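Local coordinates for DUF3256 domain-containing protein (PDB 2P3P) that is of unknown function but binds a magnesium ion, at residues R14-M19 / I68-S73; M80-F85 / Y110-K115; C93-V98 / A103-D108. All coordinates share one frame; numbering follows the deposited sequence.

Interaction 1: R14-M19 / I68-S73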
# COMPACT_ATOMS: atom_id res chain seq x y z
N ARG A 14 7.18 18.76 -0.10
CA ARG A 14 6.96 19.58 1.10
C ARG A 14 6.56 18.74 2.30
O ARG A 14 7.12 18.86 3.38
CB ARG A 14 5.88 20.62 0.85
CG ARG A 14 6.20 21.56 -0.31
CD ARG A 14 5.61 22.94 -0.07
NE ARG A 14 4.15 22.95 -0.16
CZ ARG A 14 3.45 22.94 -1.30
NH1 ARG A 14 4.06 22.89 -2.48
NH2 ARG A 14 2.12 22.96 -1.25
N CYS A 15 5.57 17.88 2.10
CA CYS A 15 5.04 17.03 3.19
C CYS A 15 6.08 16.05 3.70
O CYS A 15 6.21 15.85 4.91
CB CYS A 15 3.78 16.30 2.71
SG CYS A 15 2.41 17.38 2.35
N PHE A 16 6.81 15.44 2.77
CA PHE A 16 7.88 14.51 3.11
C PHE A 16 8.97 15.16 3.95
O PHE A 16 9.48 14.58 4.94
CB PHE A 16 8.52 13.95 1.84
CG PHE A 16 9.49 12.86 2.09
CD1 PHE A 16 9.07 11.69 2.68
CD2 PHE A 16 10.82 12.96 1.67
CE1 PHE A 16 9.95 10.63 2.88
CE2 PHE A 16 11.69 11.90 1.86
CZ PHE A 16 11.26 10.75 2.48
N LEU A 17 9.36 16.37 3.57
CA LEU A 17 10.41 17.06 4.29
C LEU A 17 9.94 17.40 5.73
O LEU A 17 10.73 17.34 6.68
CB LEU A 17 10.79 18.34 3.56
CG LEU A 17 11.60 18.22 2.28
CD1 LEU A 17 11.64 19.57 1.57
CD2 LEU A 17 13.03 17.76 2.58
N ALA A 18 8.68 17.79 5.87
CA ALA A 18 8.10 18.17 7.19
C ALA A 18 7.41 17.04 7.97
O ALA A 18 6.81 17.28 9.03
CB ALA A 18 7.14 19.34 7.00
N MSE A 19 7.49 15.81 7.48
CA MSE A 19 6.90 14.67 8.19
C MSE A 19 7.65 14.48 9.52
O MSE A 19 8.87 14.46 9.54
CB MSE A 19 7.04 13.42 7.31
CG MSE A 19 6.43 12.14 7.87
SE MSE A 19 6.76 10.68 6.62
CE MSE A 19 8.70 10.69 6.78
N ILE A 68 6.61 8.61 -3.51
CA ILE A 68 7.81 8.15 -2.84
C ILE A 68 7.59 6.67 -2.48
O ILE A 68 6.57 6.31 -1.89
CB ILE A 68 8.08 8.99 -1.57
CG1 ILE A 68 8.45 10.43 -1.99
CG2 ILE A 68 9.10 8.30 -0.65
CD1 ILE A 68 8.45 11.40 -0.90
N ARG A 69 8.58 5.83 -2.81
CA ARG A 69 8.51 4.40 -2.52
C ARG A 69 9.77 4.06 -1.77
O ARG A 69 10.89 4.30 -2.27
CB ARG A 69 8.37 3.57 -3.80
CG ARG A 69 8.16 2.04 -3.54
CD ARG A 69 8.15 1.21 -4.82
NE ARG A 69 7.13 1.53 -5.83
CZ ARG A 69 5.87 1.12 -5.81
NH1 ARG A 69 5.34 0.45 -4.78
NH2 ARG A 69 5.09 1.46 -6.82
N ILE A 70 9.58 3.58 -0.55
CA ILE A 70 10.64 3.21 0.35
C ILE A 70 10.64 1.69 0.64
O ILE A 70 9.58 1.10 0.93
CB ILE A 70 10.46 4.00 1.64
CG1 ILE A 70 10.24 5.49 1.34
CG2 ILE A 70 11.64 3.85 2.50
CD1 ILE A 70 10.03 6.32 2.57
N GLN A 71 11.80 1.05 0.57
CA GLN A 71 11.93 -0.32 1.00
C GLN A 71 12.75 -0.34 2.28
O GLN A 71 13.81 0.28 2.35
CB GLN A 71 12.65 -1.18 -0.05
CG GLN A 71 11.97 -1.12 -1.45
CD GLN A 71 10.52 -1.66 -1.51
OE1 GLN A 71 9.73 -1.24 -2.38
NE2 GLN A 71 10.17 -2.55 -0.60
N THR A 72 12.24 -1.05 3.28
CA THR A 72 12.91 -1.18 4.57
C THR A 72 13.08 -2.64 4.92
O THR A 72 12.35 -3.52 4.40
CB THR A 72 12.09 -0.57 5.72
OG1 THR A 72 10.95 -1.40 6.03
CG2 THR A 72 11.67 0.85 5.41
N SER A 73 13.96 -2.90 5.87
CA SER A 73 14.15 -4.25 6.39
C SER A 73 13.23 -4.55 7.58
O SER A 73 13.23 -5.65 8.11
CB SER A 73 15.61 -4.47 6.81
OG SER A 73 16.08 -3.45 7.68
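The helix of R14-M19 lies over one face of strand I68-S73, with no backbone bond between them, and F16 and I68 make the closest backbone approach, their CA atoms 8.7 Å apart. That gap is bridged by side chains alone, and F16 does nearly all of the work from the helix side. Its CG lies anti to the backbone N (chi1 -172°), which carries the phenyl ring off the helix and out over the strand. CD1 of I68 sits on one face of this ring, 3.7 Å from the ring centroid and 22° off the ring normal, a CH-pi contact. The methyl is not centred: it is displaced toward the rim, and its closest ring atom is F16 CG, 3.5 Å from I68 CD1. The extended end of the isoleucine (chi2 168°) lifts this methyl above the strand to meet the aromatic face. Farther along the strand, CD1 of I70 approaches F16 CE1 more loosely at 4.3 Å, coming obliquely to the ring. Since I68 and I70 are two residues apart on an extended strand, both point to the helix side, and one flat ring can touch both. A phenylalanine suits the helix position because it is long enough to span the gap and wholly apolar; the isoleucines suit the strand, where branching at CB is well tolerated and the long branch reaches from the strand to the ring. All three residues are buried. M80 of strand 77-84, L63 of strand 58-64 and C36 of helix 29-39 also touch F16, while I68 and I70 pair through their backbones with M80 and V78. Helix 11-18 thus packs, beside helix 29-39, on the seven-stranded antiparallel sheet.

Interaction 2: M80-F85 / Y110-K115; sequences MRILPF and YTTEWK
The tight hairpin turn between strands 104-111 and 116-117 brings two side chains against strand 77-84, I82 meeting T112 and M80 meeting W114. It is a type I beta turn from T111 to W114, closed by W114 N to T111 O at 3.0 Å; W114 then takes a positive phi (70°), and T111 N bonds to K115 O at 2.8 Å. T111 OG1 accepts from E113 N, an ST turn, and from K115 N at 3.0 Å; threonine suits this place because its short hydroxyl reaches back to two amides. The contact with the strand is apolar and light. The indole of W114 turns its edge to selenomethionine M80, with CH2 of W114 4.2 Å from SE of M80. The long, flexible methionine chain reaches this edge across the intervening strand 90-98. The second pair is methyl to methyl: CD1 of I82 lies 4.2 Å from CG2 of T112, the side chains crossing at about a right angle. T112 OG1, between its N and carbonyl carbon (chi1 47°), donates to E113 OE2 at 2.7 Å. Tryptophan suits its place because its broad carbon surface meets M80, I92 of strand 90-98 and the Y110 ring, with CE3 3.6 Å above one face toward the rim, while its single N-H goes to C15 O of helix 11-18, whose E11 and L12 touch I82.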
# COMPACT_ATOMS: atom_id res chain seq x y z
N MSE A 80 3.88 6.32 -0.75
CA MSE A 80 3.02 7.44 -0.39
C MSE A 80 2.85 8.39 -1.54
O MSE A 80 3.76 8.57 -2.40
CB MSE A 80 3.57 8.20 0.82
CG MSE A 80 4.82 8.93 0.54
SE MSE A 80 5.43 9.99 2.10
CE MSE A 80 5.95 8.51 3.19
N ARG A 81 1.67 9.00 -1.55
CA ARG A 81 1.25 9.91 -2.63
C ARG A 81 0.26 10.90 -2.05
O ARG A 81 -0.39 10.57 -1.09
CB ARG A 81 0.54 9.16 -3.74
CG ARG A 81 1.42 8.30 -4.58
CD ARG A 81 0.82 8.00 -5.93
NE ARG A 81 0.74 9.20 -6.75
CZ ARG A 81 -0.13 9.37 -7.72
NH1 ARG A 81 -1.04 8.44 -7.96
NH2 ARG A 81 -0.12 10.48 -8.43
N ILE A 82 0.12 12.06 -2.70
CA ILE A 82 -0.96 13.00 -2.48
C ILE A 82 -2.15 12.58 -3.35
O ILE A 82 -2.00 12.23 -4.51
CB ILE A 82 -0.55 14.47 -2.87
CG1 ILE A 82 0.62 14.92 -2.05
CG2 ILE A 82 -1.67 15.48 -2.51
CD1 ILE A 82 0.25 15.08 -0.60
N LEU A 83 -3.34 12.69 -2.80
CA LEU A 83 -4.60 12.52 -3.52
C LEU A 83 -5.45 13.77 -3.30
O LEU A 83 -5.46 14.39 -2.21
CB LEU A 83 -5.37 11.29 -3.03
CG LEU A 83 -4.70 9.93 -3.08
CD1 LEU A 83 -5.56 8.86 -2.39
CD2 LEU A 83 -4.41 9.59 -4.52
N PRO A 84 -6.17 14.18 -4.34
CA PRO A 84 -6.95 15.40 -4.20
C PRO A 84 -8.18 15.19 -3.36
O PRO A 84 -8.96 14.31 -3.67
CB PRO A 84 -7.36 15.72 -5.64
CG PRO A 84 -7.26 14.49 -6.40
CD PRO A 84 -6.27 13.59 -5.69
N PHE A 85 -8.37 16.02 -2.34
CA PHE A 85 -9.60 15.94 -1.54
C PHE A 85 -10.65 16.82 -2.18
O PHE A 85 -11.84 16.48 -2.24
CB PHE A 85 -9.39 16.29 -0.05
CG PHE A 85 -10.62 16.09 0.74
CD1 PHE A 85 -11.00 14.82 1.16
CD2 PHE A 85 -11.47 17.16 0.96
CE1 PHE A 85 -12.21 14.63 1.84
CE2 PHE A 85 -12.68 16.98 1.62
CZ PHE A 85 -13.05 15.73 2.06
N TYR A 110 -3.61 10.67 5.92
CA TYR A 110 -3.27 11.82 6.76
C TYR A 110 -3.69 13.11 6.09
O TYR A 110 -3.80 13.19 4.85
CB TYR A 110 -1.76 11.94 6.99
CG TYR A 110 -1.10 10.79 7.65
CD1 TYR A 110 -0.78 10.81 8.99
CD2 TYR A 110 -0.73 9.71 6.90
CE1 TYR A 110 -0.13 9.72 9.58
CE2 TYR A 110 -0.09 8.67 7.44
CZ TYR A 110 0.23 8.66 8.76
OH TYR A 110 0.88 7.51 9.18
N THR A 111 -3.87 14.14 6.89
CA THR A 111 -3.88 15.49 6.31
C THR A 111 -2.48 15.83 5.81
O THR A 111 -1.50 15.15 6.13
CB THR A 111 -4.31 16.56 7.33
OG1 THR A 111 -3.27 16.71 8.31
CG2 THR A 111 -5.63 16.16 8.04
N THR A 112 -2.35 16.90 5.02
CA THR A 112 -1.01 17.33 4.56
C THR A 112 -0.11 17.83 5.70
O THR A 112 1.10 18.03 5.50
CB THR A 112 -1.10 18.34 3.42
OG1 THR A 112 -2.07 19.35 3.74
CG2 THR A 112 -1.55 17.68 2.11
N GLU A 113 -0.69 18.05 6.87
CA GLU A 113 0.04 18.42 8.09
C GLU A 113 0.26 17.25 9.04
O GLU A 113 0.56 17.47 10.24
CB GLU A 113 -0.72 19.50 8.87
CG GLU A 113 -0.90 20.84 8.14
CD GLU A 113 -1.89 20.72 6.95
OE1 GLU A 113 -3.04 20.29 7.13
OE2 GLU A 113 -1.47 21.01 5.81
N TRP A 114 0.09 16.03 8.51
CA TRP A 114 0.36 14.74 9.18
C TRP A 114 -0.59 14.38 10.33
O TRP A 114 -0.24 13.64 11.25
CB TRP A 114 1.84 14.67 9.54
CG TRP A 114 2.67 14.63 8.28
CD1 TRP A 114 3.38 15.65 7.73
CD2 TRP A 114 2.79 13.53 7.41
NE1 TRP A 114 3.98 15.21 6.56
CE2 TRP A 114 3.63 13.90 6.37
CE3 TRP A 114 2.30 12.21 7.45
CZ2 TRP A 114 3.98 13.02 5.33
CZ3 TRP A 114 2.64 11.34 6.40
CH2 TRP A 114 3.46 11.76 5.37
N LYS A 115 -1.81 14.92 10.26
CA LYS A 115 -2.85 14.57 11.23
C LYS A 115 -3.47 13.30 10.70
O LYS A 115 -3.88 13.29 9.55
CB LYS A 115 -3.90 15.70 11.31
CG LYS A 115 -5.02 15.50 12.33
CD LYS A 115 -6.06 16.65 12.20
CE LYS A 115 -7.05 16.67 13.32
NZ LYS A 115 -8.05 15.61 13.17

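Interaction 3: C93-V98 / A103-D108; sequences CVVTTV and ADSRID
T96 and R106 lie side by side across the hairpin, pointing the same way: R106 runs alongside T96 with NH2 nearest, 3.7 Å from T96 CB, which lies obliquely to the guanidinium. A bend at chi3 (-50°) turns the guanidinium along its own strand toward D108, where NH1 of R106 forms a salt bridge with D108 OD2 at 2.9 Å, on the syn side of the carboxylate. A water links V94 O, T96 OG1 and D108 OD2, and another receives a weak bond from R106 NE while donating to T96 O. The face with T96, R106 and D108 is partly exposed, and arginine, aspartate and threonine can share water there.

On the other face, the hydroxyls of T97 and S105 meet in a non-hydrogen-bonded pair: S105 OG donates to T97 OG1 at 2.7 Å and is also bonded to V157 N. Nearby, SG of C93 lies 3.7 Å from CG2 of I107, and V95 CG2 packs more loosely on I107 CG1. Between the two faces, backbone bonds join V94 with D108, T96 with R106 and V98 with D104, the antiparallel strand axes at 160°; branched V95 and I107 suit this extended backbone. Strand 77-84 flanks strand 90-98 in the sheet, while strand 155-159 packs L159 and V157 against C93 and V95, and its M155 bonds to the S105 backbone and to D104 OD1.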
# COMPACT_ATOMS: atom_id res chain seq x y z
N CYS A 93 -1.89 9.64 1.22
CA CYS A 93 -2.25 8.24 1.25
C CYS A 93 -0.96 7.46 1.32
O CYS A 93 -0.06 7.67 0.49
CB CYS A 93 -3.02 7.86 -0.02
SG CYS A 93 -3.46 6.06 -0.08
N VAL A 94 -0.85 6.57 2.33
CA VAL A 94 0.40 5.86 2.54
C VAL A 94 -0.01 4.41 2.59
O VAL A 94 -0.94 4.05 3.31
CB VAL A 94 1.16 6.27 3.84
CG1 VAL A 94 2.54 5.58 3.92
CG2 VAL A 94 1.36 7.76 3.91
N VAL A 95 0.66 3.59 1.79
CA VAL A 95 0.37 2.17 1.73
C VAL A 95 1.63 1.47 2.21
O VAL A 95 2.72 1.63 1.62
CB VAL A 95 -0.02 1.68 0.29
CG1 VAL A 95 -0.37 0.19 0.30
CG2 VAL A 95 -1.15 2.48 -0.29
N THR A 96 1.49 0.71 3.28
CA THR A 96 2.64 0.06 3.92
C THR A 96 2.40 -1.43 3.85
O THR A 96 1.37 -1.93 4.36
CB THR A 96 2.84 0.50 5.37
OG1 THR A 96 2.95 1.93 5.46
CG2 THR A 96 4.12 -0.16 5.95
N THR A 97 3.34 -2.15 3.24
CA THR A 97 3.17 -3.53 2.88
C THR A 97 4.31 -4.38 3.41
O THR A 97 5.48 -4.23 2.98
CB THR A 97 3.08 -3.74 1.33
OG1 THR A 97 2.08 -2.91 0.75
CG2 THR A 97 2.80 -5.20 1.02
N VAL A 98 4.00 -5.28 4.34
CA VAL A 98 5.00 -6.29 4.75
C VAL A 98 5.10 -7.30 3.58
O VAL A 98 4.10 -7.62 2.95
CB VAL A 98 4.64 -6.96 6.09
CG1 VAL A 98 4.44 -5.92 7.15
CG2 VAL A 98 3.38 -7.77 5.94
N ALA A 103 2.61 -11.25 1.90
CA ALA A 103 2.43 -9.85 1.53
C ALA A 103 1.05 -9.38 1.97
O ALA A 103 0.06 -10.06 1.73
CB ALA A 103 2.63 -9.68 0.02
N ASP A 104 1.02 -8.27 2.70
CA ASP A 104 -0.19 -7.76 3.35
C ASP A 104 0.01 -6.27 3.60
O ASP A 104 1.04 -5.85 4.14
CB ASP A 104 -0.46 -8.56 4.63
CG ASP A 104 -1.83 -8.29 5.23
OD1 ASP A 104 -2.84 -8.22 4.46
OD2 ASP A 104 -1.92 -8.20 6.50
N SER A 105 -0.97 -5.48 3.16
CA SER A 105 -0.87 -4.04 3.14
C SER A 105 -1.80 -3.40 4.19
O SER A 105 -2.87 -3.92 4.47
CB SER A 105 -1.27 -3.52 1.75
OG SER A 105 -0.36 -3.96 0.75
N ARG A 106 -1.38 -2.21 4.66
CA ARG A 106 -2.23 -1.29 5.42
C ARG A 106 -2.28 -0.00 4.61
O ARG A 106 -1.26 0.39 4.04
CB ARG A 106 -1.62 -1.00 6.79
CG ARG A 106 -1.48 -2.21 7.68
CD ARG A 106 -0.90 -1.90 9.10
NE ARG A 106 0.30 -1.09 8.98
CZ ARG A 106 0.28 0.24 8.96
NH1 ARG A 106 -0.89 0.86 9.09
NH2 ARG A 106 1.39 0.94 8.73
N ILE A 107 -3.44 0.59 4.48
CA ILE A 107 -3.58 1.91 3.87
C ILE A 107 -3.92 2.90 5.01
O ILE A 107 -4.91 2.71 5.77
CB ILE A 107 -4.69 1.96 2.81
CG1 ILE A 107 -4.56 0.85 1.78
CG2 ILE A 107 -4.66 3.31 2.07
CD1 ILE A 107 -5.69 0.84 0.79
N ASP A 108 -3.06 3.92 5.15
CA ASP A 108 -3.24 5.00 6.10
C ASP A 108 -3.52 6.29 5.31
O ASP A 108 -3.06 6.48 4.19
CB ASP A 108 -1.98 5.15 6.99
CG ASP A 108 -1.74 3.96 7.87
OD1 ASP A 108 -2.73 3.51 8.50
OD2 ASP A 108 -0.59 3.47 7.94
O HOH W 1 0.23 2.64 5.68
O HOH W 2 1.91 -2.90 7.05

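How the interactions relate
Interactions 1 and 2 are joined where helix 11-18 meets the turn after strand 104-111, with C15 SG packed on T112 O, and they also lie on adjoining strands, 67-72 and 77-84. Interaction 3 does not touch interaction 1 but shares strand 104-111 with interaction 2, which it joins through C93 N and R81 O. Interaction 1 is wholly buried, purely apolar layer packing; interaction 2 is partly buried, and likewise meets only through apolar side chains. Interaction 3 is the backbone-bonded hairpin itself, near the chain centre, with one side, mixed apolar and hydroxyl, packed against strand 155-159 and the other carrying charge and water.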